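Local atomic coordinates of glycerol-3-phosphate dehydrogenase [NAD(P)+] (Coxiella burnetii, PDB entry 3K96), a protein that probably catalyses the NAD(P)H-dependent reduction of dihydroxyacetone phosphate to sn-glycerol 3-phosphate, the precursor for phospholipid synthesis. Residues R236-G248 with L261-T275. Residues are numbered along the deposited sequence; the frame is centred on the assembly and turned at random. Where two conformers were deposited one is given.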
ATOM      1  N   ARG A 236       9.756  -1.595  -4.404  1.00 23.60           N
ATOM      2  CA  ARG A 236       8.580  -0.758  -4.620  1.00 23.19           C
ATOM      3  C   ARG A 236       7.884  -0.502  -3.297  1.00 23.91           C
ATOM      4  O   ARG A 236       7.501   0.610  -3.029  1.00 26.58           O
ATOM      5  CB  ARG A 236       7.621  -1.386  -5.623  1.00 23.05           C
ATOM      6  CG  ARG A 236       6.367  -0.547  -5.868  1.00 25.63           C
ATOM      7  CD  ARG A 236       5.538  -1.082  -6.981  1.00 26.84           C
ATOM      8  NE  ARG A 236       4.972  -2.377  -6.670  1.00 29.81           N
ATOM      9  CZ  ARG A 236       4.248  -3.105  -7.520  1.00 32.49           C
ATOM     10  NH1 ARG A 236       4.015  -2.663  -8.741  1.00 36.40           N
ATOM     11  NH2 ARG A 236       3.752  -4.273  -7.143  1.00 31.61           N
ATOM     12  N   ALA A 237       7.750  -1.519  -2.452  1.00 25.71           N
ATOM     13  CA  ALA A 237       7.072  -1.358  -1.165  1.00 25.43           C
ATOM     14  C   ALA A 237       7.854  -0.406  -0.274  1.00 26.66           C
ATOM     15  O   ALA A 237       7.277   0.419   0.421  1.00 27.36           O
ATOM     16  CB  ALA A 237       6.880  -2.725  -0.465  1.00 25.22           C
ATOM     17  N   ALA A 238       9.176  -0.518  -0.300  1.00 27.06           N
ATOM     18  CA  ALA A 238      10.029   0.370   0.485  1.00 27.00           C
ATOM     19  C   ALA A 238       9.847   1.837   0.014  1.00 27.06           C
ATOM     20  O   ALA A 238       9.813   2.760   0.826  1.00 27.45           O
ATOM     21  CB  ALA A 238      11.483  -0.056   0.369  1.00 24.51           C
ATOM     22  N   LEU A 239       9.760   2.045  -1.293  1.00 27.51           N
ATOM     23  CA  LEU A 239       9.540   3.389  -1.851  1.00 28.17           C
ATOM     24  C   LEU A 239       8.134   3.915  -1.526  1.00 28.53           C
ATOM     25  O   LEU A 239       7.961   5.108  -1.276  1.00 28.97           O
ATOM     26  CB  LEU A 239       9.764   3.408  -3.367  1.00 28.61           C
ATOM     27  CG  LEU A 239      11.232   3.176  -3.806  1.00 30.96           C
ATOM     28  CD1 LEU A 239      11.370   2.956  -5.317  1.00 28.27           C
ATOM     29  CD2 LEU A 239      12.074   4.337  -3.365  1.00 27.53           C
ATOM     30  N   ILE A 240       7.134   3.046  -1.523  1.00 28.54           N
ATOM     31  CA  ILE A 240       5.779   3.488  -1.134  1.00 28.94           C
ATOM     32  C   ILE A 240       5.814   3.939   0.342  1.00 29.82           C
ATOM     33  O   ILE A 240       5.271   4.984   0.718  1.00 28.18           O
ATOM     34  CB  ILE A 240       4.736   2.371  -1.366  1.00 28.94           C
ATOM     35  CG1 ILE A 240       4.519   2.175  -2.877  1.00 29.13           C
ATOM     36  CG2 ILE A 240       3.422   2.720  -0.687  1.00 29.55           C
ATOM     37  CD1 ILE A 240       3.619   0.919  -3.278  1.00 24.19           C
ATOM     38  N   THR A 241       6.509   3.165   1.172  1.00 30.22           N
ATOM     39  CA  THR A 241       6.622   3.492   2.569  1.00 29.17           C
ATOM     40  C   THR A 241       7.306   4.856   2.721  1.00 29.47           C
ATOM     41  O   THR A 241       6.842   5.700   3.483  1.00 27.61           O
ATOM     42  CB  THR A 241       7.384   2.403   3.327  1.00 29.02           C
ATOM     43  OG1 THR A 241       6.693   1.153   3.192  1.00 27.86           O
ATOM     44  CG2 THR A 241       7.510   2.757   4.786  1.00 29.84           C
ATOM     45  N   ARG A 242       8.403   5.082   2.003  1.00 29.98           N
ATOM     46  CA  ARG A 242       9.089   6.379   2.090  1.00 31.18           C
ATOM     47  C   ARG A 242       8.224   7.486   1.534  1.00 30.67           C
ATOM     48  O   ARG A 242       8.249   8.607   2.016  1.00 30.40           O
ATOM     49  CB  ARG A 242      10.415   6.390   1.345  1.00 31.60           C
ATOM     50  CG  ARG A 242      11.486   5.553   1.984  1.00 40.94           C
ATOM     51  CD  ARG A 242      12.840   6.108   1.588  1.00 51.82           C
ATOM     52  NE  ARG A 242      12.992   7.481   2.097  1.00 58.57           N
ATOM     53  CZ  ARG A 242      14.022   8.275   1.818  1.00 64.97           C
ATOM     54  NH1 ARG A 242      14.058   9.505   2.325  1.00 66.40           N
ATOM     55  NH2 ARG A 242      15.015   7.850   1.025  1.00 65.69           N
ATOM     56  N   GLY A 243       7.472   7.170   0.499  1.00 30.18           N
ATOM     57  CA  GLY A 243       6.583   8.132  -0.091  1.00 31.24           C
ATOM     58  C   GLY A 243       5.581   8.663   0.909  1.00 31.49           C
ATOM     59  O   GLY A 243       5.369   9.861   0.997  1.00 31.43           O
ATOM     60  N   LEU A 244       4.961   7.761   1.661  1.00 32.51           N
ATOM     61  CA  LEU A 244       3.960   8.156   2.641  1.00 32.98           C
ATOM     62  C   LEU A 244       4.609   9.070   3.695  1.00 33.39           C
ATOM     63  O   LEU A 244       3.984  10.022   4.170  1.00 33.40           O
ATOM     64  CB  LEU A 244       3.287   6.935   3.290  1.00 32.35           C
ATOM     65  CG  LEU A 244       1.949   7.258   3.965  1.00 34.28           C
ATOM     66  CD1 LEU A 244       0.906   7.575   2.864  1.00 32.39           C
ATOM     67  CD2 LEU A 244       1.422   6.147   4.860  1.00 33.92           C
ATOM     68  N   THR A 245       5.865   8.800   4.055  1.00 33.61           N
ATOM     69  CA  THR A 245       6.568   9.663   5.023  1.00 33.12           C
ATOM     70  C   THR A 245       6.676  11.121   4.550  1.00 33.42           C
ATOM     71  O   THR A 245       6.421  12.052   5.329  1.00 32.89           O
ATOM     72  CB  THR A 245       7.977   9.102   5.356  1.00 34.00           C
ATOM     73  OG1 THR A 245       7.835   7.794   5.934  1.00 34.64           O
ATOM     74  CG2 THR A 245       8.723  10.014   6.334  1.00 32.79           C
ATOM     75  N   GLU A 246       7.055  11.359   3.288  1.00 33.47           N
ATOM     76  CA  GLU A 246       7.144  12.768   2.843  1.00 32.62           C
ATOM     77  C   GLU A 246       5.773  13.371   2.603  1.00 32.28           C
ATOM     78  O   GLU A 246       5.587  14.587   2.770  1.00 32.32           O
ATOM     79  CB  GLU A 246       8.106  12.987   1.656  1.00 32.91           C
ATOM     80  CG  GLU A 246       7.742  12.401   0.349  1.00 32.91           C
ATOM     81  CD  GLU A 246       8.920  12.468  -0.638  1.00 34.59           C
ATOM     82  OE1 GLU A 246       8.807  13.160  -1.669  1.00 30.70           O
ATOM     83  OE2 GLU A 246       9.976  11.845  -0.356  1.00 33.79           O
ATOM     84  N   MET A 247       4.816  12.535   2.215  1.00 31.79           N
ATOM     85  CA  MET A 247       3.445  12.994   2.046  1.00 32.83           C
ATOM     86  C   MET A 247       2.992  13.489   3.451  1.00 32.51           C
ATOM     87  O   MET A 247       2.426  14.558   3.583  1.00 30.30           O
ATOM     88  CB  MET A 247       2.546  11.860   1.541  1.00 32.36           C
ATOM     89  CG  MET A 247       1.083  12.243   1.290  1.00 31.83           C
ATOM     90  SD  MET A 247       0.049  10.819   0.825  1.00 33.32           S
ATOM     91  CE  MET A 247       0.678  10.472  -0.811  1.00 26.65           C
ATOM     92  N   GLY A 248       3.315  12.725   4.490  1.00 33.60           N
ATOM     93  CA  GLY A 248       2.927  13.082   5.863  1.00 34.51           C
ATOM     94  C   GLY A 248       3.558  14.383   6.339  1.00 36.10           C
ATOM     95  O   GLY A 248       2.915  15.186   7.038  1.00 36.11           O
ATOM     96  N   LEU A 261      -3.715  10.636   6.296  1.00 33.50           N
ATOM     97  CA  LEU A 261      -2.571   9.972   5.667  1.00 33.29           C
ATOM     98  C   LEU A 261      -2.715   8.448   5.556  1.00 31.99           C
ATOM     99  O   LEU A 261      -2.358   7.852   4.542  1.00 32.73           O
ATOM    100  CB  LEU A 261      -1.327  10.316   6.456  1.00 33.76           C
ATOM    101  CG  LEU A 261       0.004   9.912   5.881  1.00 36.24           C
ATOM    102  CD1 LEU A 261       0.290  10.690   4.566  1.00 33.79           C
ATOM    103  CD2 LEU A 261       1.050  10.201   6.962  1.00 38.31           C
ATOM    104  N   THR A 262      -3.256   7.825   6.588  1.00 30.62           N
ATOM    105  CA  THR A 262      -3.433   6.385   6.605  1.00 30.62           C
ATOM    106  C   THR A 262      -4.812   5.986   6.081  1.00 30.10           C
ATOM    107  O   THR A 262      -5.172   4.804   6.097  1.00 29.80           O
ATOM    108  CB  THR A 262      -3.268   5.840   8.027  1.00 30.50           C
ATOM    109  OG1 THR A 262      -4.203   6.495   8.893  1.00 30.49           O
ATOM    110  CG2 THR A 262      -1.848   6.100   8.544  1.00 32.74           C
ATOM    111  N   GLY A 263      -5.582   6.970   5.606  1.00 30.42           N
ATOM    112  CA  GLY A 263      -6.938   6.703   5.081  1.00 28.63           C
ATOM    113  C   GLY A 263      -6.995   6.548   3.570  1.00 28.26           C
ATOM    114  O   GLY A 263      -5.969   6.410   2.903  1.00 25.62           O
ATOM    115  N   LEU A 264      -8.223   6.605   3.034  1.00 27.14           N
ATOM    116  CA  LEU A 264      -8.469   6.445   1.614  1.00 26.22           C
ATOM    117  C   LEU A 264      -7.758   7.447   0.731  1.00 26.41           C
ATOM    118  O   LEU A 264      -7.245   7.068  -0.328  1.00 27.52           O
ATOM    119  CB  LEU A 264      -9.976   6.507   1.346  1.00 25.31           C
ATOM    120  CG  LEU A 264     -10.817   5.373   1.914  1.00 25.66           C
ATOM    121  CD1 LEU A 264     -12.325   5.738   2.002  1.00 29.05           C
ATOM    122  CD2 LEU A 264     -10.582   4.080   1.077  1.00 25.39           C
ATOM    123  N   ALA A 265      -7.704   8.712   1.169  1.00 26.59           N
ATOM    124  CA  ALA A 265      -7.104   9.795   0.369  1.00 26.64           C
ATOM    125  C   ALA A 265      -5.558   9.759   0.400  1.00 26.42           C
ATOM    126  O   ALA A 265      -4.897  10.272  -0.505  1.00 25.40           O
ATOM    127  CB  ALA A 265      -7.628  11.152   0.839  1.00 26.78           C
ATOM    128  N   GLY A 266      -4.995   9.120   1.418  1.00 26.91           N
ATOM    129  CA  GLY A 266      -3.539   9.002   1.517  1.00 27.99           C
ATOM    130  C   GLY A 266      -3.176   7.610   1.044  1.00 28.49           C
ATOM    131  O   GLY A 266      -3.117   7.345  -0.167  1.00 30.03           O
ATOM    132  N   LEU A 267      -2.988   6.715   2.008  1.00 28.23           N
ATOM    133  CA  LEU A 267      -2.633   5.312   1.752  1.00 29.10           C
ATOM    134  C   LEU A 267      -3.438   4.605   0.668  1.00 28.76           C
ATOM    135  O   LEU A 267      -2.873   3.948  -0.199  1.00 28.15           O
ATOM    136  CB  LEU A 267      -2.762   4.517   3.054  1.00 29.80           C
ATOM    137  CG  LEU A 267      -2.683   3.000   2.938  1.00 34.72           C
ATOM    138  CD1 LEU A 267      -1.321   2.585   2.424  1.00 39.70           C
ATOM    139  CD2 LEU A 267      -2.995   2.368   4.269  1.00 38.30           C
ATOM    140  N   GLY A 268      -4.765   4.736   0.701  1.00 30.02           N
ATOM    141  CA  GLY A 268      -5.599   4.045  -0.266  1.00 28.24           C
ATOM    142  C   GLY A 268      -5.262   4.370  -1.689  1.00 29.07           C
ATOM    143  O   GLY A 268      -4.931   3.480  -2.480  1.00 27.82           O
ATOM    144  N   ASP A 269      -5.345   5.662  -2.015  1.00 28.91           N
ATOM    145  CA  ASP A 269      -5.069   6.157  -3.358  1.00 28.30           C
ATOM    146  C   ASP A 269      -3.606   5.898  -3.733  1.00 28.45           C
ATOM    147  O   ASP A 269      -3.279   5.621  -4.884  1.00 27.96           O
ATOM    148  CB  ASP A 269      -5.360   7.650  -3.401  1.00 28.88           C
ATOM    149  CG  ASP A 269      -5.719   8.150  -4.782  1.00 32.20           C
ATOM    150  OD1 ASP A 269      -5.774   7.357  -5.753  1.00 38.45           O
ATOM    151  OD2 ASP A 269      -5.982   9.370  -4.894  1.00 36.63           O
ATOM    152  N   LEU A 270      -2.715   5.974  -2.762  1.00 28.86           N
ATOM    153  CA  LEU A 270      -1.292   5.753  -3.069  1.00 29.07           C
ATOM    154  C   LEU A 270      -1.004   4.324  -3.474  1.00 28.79           C
ATOM    155  O   LEU A 270      -0.315   4.091  -4.456  1.00 29.00           O
ATOM    156  CB  LEU A 270      -0.417   6.130  -1.884  1.00 28.19           C
ATOM    157  CG  LEU A 270       1.102   6.059  -2.052  1.00 27.60           C
ATOM    158  CD1 LEU A 270       1.591   7.100  -3.037  1.00 30.46           C
ATOM    159  CD2 LEU A 270       1.724   6.312  -0.684  1.00 27.85           C
ATOM    160  N   VAL A 271      -1.525   3.362  -2.726  0.70 30.39           N
ATOM    161  CA  VAL A 271      -1.263   1.981  -3.071  0.70 31.10           C
ATOM    162  C   VAL A 271      -1.846   1.648  -4.431  0.70 30.78           C
ATOM    163  O   VAL A 271      -1.188   1.011  -5.242  0.70 30.50           O
ATOM    164  CB  VAL A 271      -1.718   0.997  -1.977  0.70 31.13           C
ATOM    165  CG1 VAL A 271      -0.969   1.304  -0.699  0.70 33.17           C
ATOM    166  CG2 VAL A 271      -3.220   1.049  -1.758  0.70 31.71           C
ATOM    167  N   LEU A 272      -3.061   2.124  -4.697  1.00 30.95           N
ATOM    168  CA  LEU A 272      -3.703   1.895  -5.986  1.00 30.50           C
ATOM    169  C   LEU A 272      -2.869   2.437  -7.122  1.00 32.26           C
ATOM    170  O   LEU A 272      -2.554   1.718  -8.088  1.00 33.32           O
ATOM    171  CB  LEU A 272      -5.078   2.590  -6.046  1.00 30.65           C
ATOM    172  CG  LEU A 272      -5.716   2.625  -7.448  1.00 33.26           C
ATOM    173  CD1 LEU A 272      -6.081   1.202  -7.897  1.00 27.97           C
ATOM    174  CD2 LEU A 272      -6.948   3.527  -7.483  1.00 27.52           C
ATOM    175  N   THR A 273      -2.453   3.694  -6.992  1.00 32.46           N
ATOM    176  CA  THR A 273      -1.763   4.372  -8.084  1.00 33.02           C
ATOM    177  C   THR A 273      -0.327   3.895  -8.298  1.00 34.17           C
ATOM    178  O   THR A 273       0.183   3.948  -9.425  1.00 33.13           O
ATOM    179  CB  THR A 273      -1.777   5.885  -7.888  1.00 33.74           C
ATOM    180  OG1 THR A 273      -3.113   6.303  -7.535  1.00 33.99           O
ATOM    181  CG2 THR A 273      -1.317   6.597  -9.166  1.00 33.11           C
ATOM    182  N   CYS A 274       0.315   3.435  -7.229  1.00 33.71           N
ATOM    183  CA  CYS A 274       1.687   2.941  -7.337  1.00 34.62           C
ATOM    184  C   CYS A 274       1.796   1.483  -7.816  1.00 35.67           C
ATOM    185  O   CYS A 274       2.884   1.015  -8.123  1.00 37.19           O
ATOM    186  CB  CYS A 274       2.401   3.104  -6.008  1.00 33.79           C
ATOM    187  SG  CYS A 274       2.745   4.824  -5.601  1.00 32.55           S
ATOM    188  N   THR A 275       0.681   0.765  -7.886  1.00 37.32           N
ATOM    189  CA  THR A 275       0.732  -0.617  -8.301  1.00 38.33           C
ATOM    190  C   THR A 275      -0.122  -0.968  -9.516  1.00 40.15           C
ATOM    191  O   THR A 275      -0.014  -2.060 -10.020  1.00 41.71           O
ATOM    192  CB  THR A 275       0.296  -1.539  -7.149  1.00 38.59           C
ATOM    193  OG1 THR A 275      -1.054  -1.236  -6.784  1.00 39.89           O
ATOM    194  CG2 THR A 275       1.197  -1.356  -5.929  1.00 36.60           C
TER
HETATM  195  O   HOH W   1       2.142  -3.947 -10.259  1.00 43.69           O
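Leu244 and Leu261 lie flank to flank, their side chains running in opposing senses, where two helices of the all-helical C-terminal domain, 233-253 and 264-275, pack roughly antiparallel; Leu261 closes the short helix 258-261, just ahead of the second of them. The segment axes approach to 10.9 Å at 148°, and the contact is mostly apolar side-chain packing, with no direct hydrogen bond across it. CD1 of Leu244 lies 3.6 Å from CD1 of Leu261, while the other branch of Leu261, CD2, comes to 3.6 Å from the CA of Gly248, where the lack of a side chain lets the leucine lie against bare backbone. Met247 runs alongside Leu261, its CG passing that CD1. Its chain, extended through chi2, bends at the last torsion (chi3 -70°), and CE meets CD1 of Leu270 tip to tip at 4.1 Å. Leu270 thus splits its branches: CD1 takes the methionine methyl, whereas CD2 fits between Leu244 CD1 and Ile240 CG2. One turn on from Leu270, Cys274 CB receives Ile240 CD1 at 3.7 Å.

Beyond the helix pair, Leu244 and Leu267 pack on Leu267 of the second subunit, so this layer adjoins the dimer interface. Asp269 and Thr273, on the same helix as Leu270, bond to Lys134 and Lys216 respectively; Lys134, Lys216 and Asp269 are predicted to bind sn-glycerol 3-phosphate, and Lys216 is the probable proton acceptor.

At the more polar end, Arg236 lies across Thr275, nearly perpendicular to it. Thr275 OG1 is tied back to Val271 O (2.7 Å), and CG2 is left over the centre of one guanidinium face, 3.8 Å above its plane. Arg236 NH1 also forms a salt bridge with Asp227, and in the guanidinium plane it donates to a water, 2.7 Å away, that in turn donates to Thr275 O.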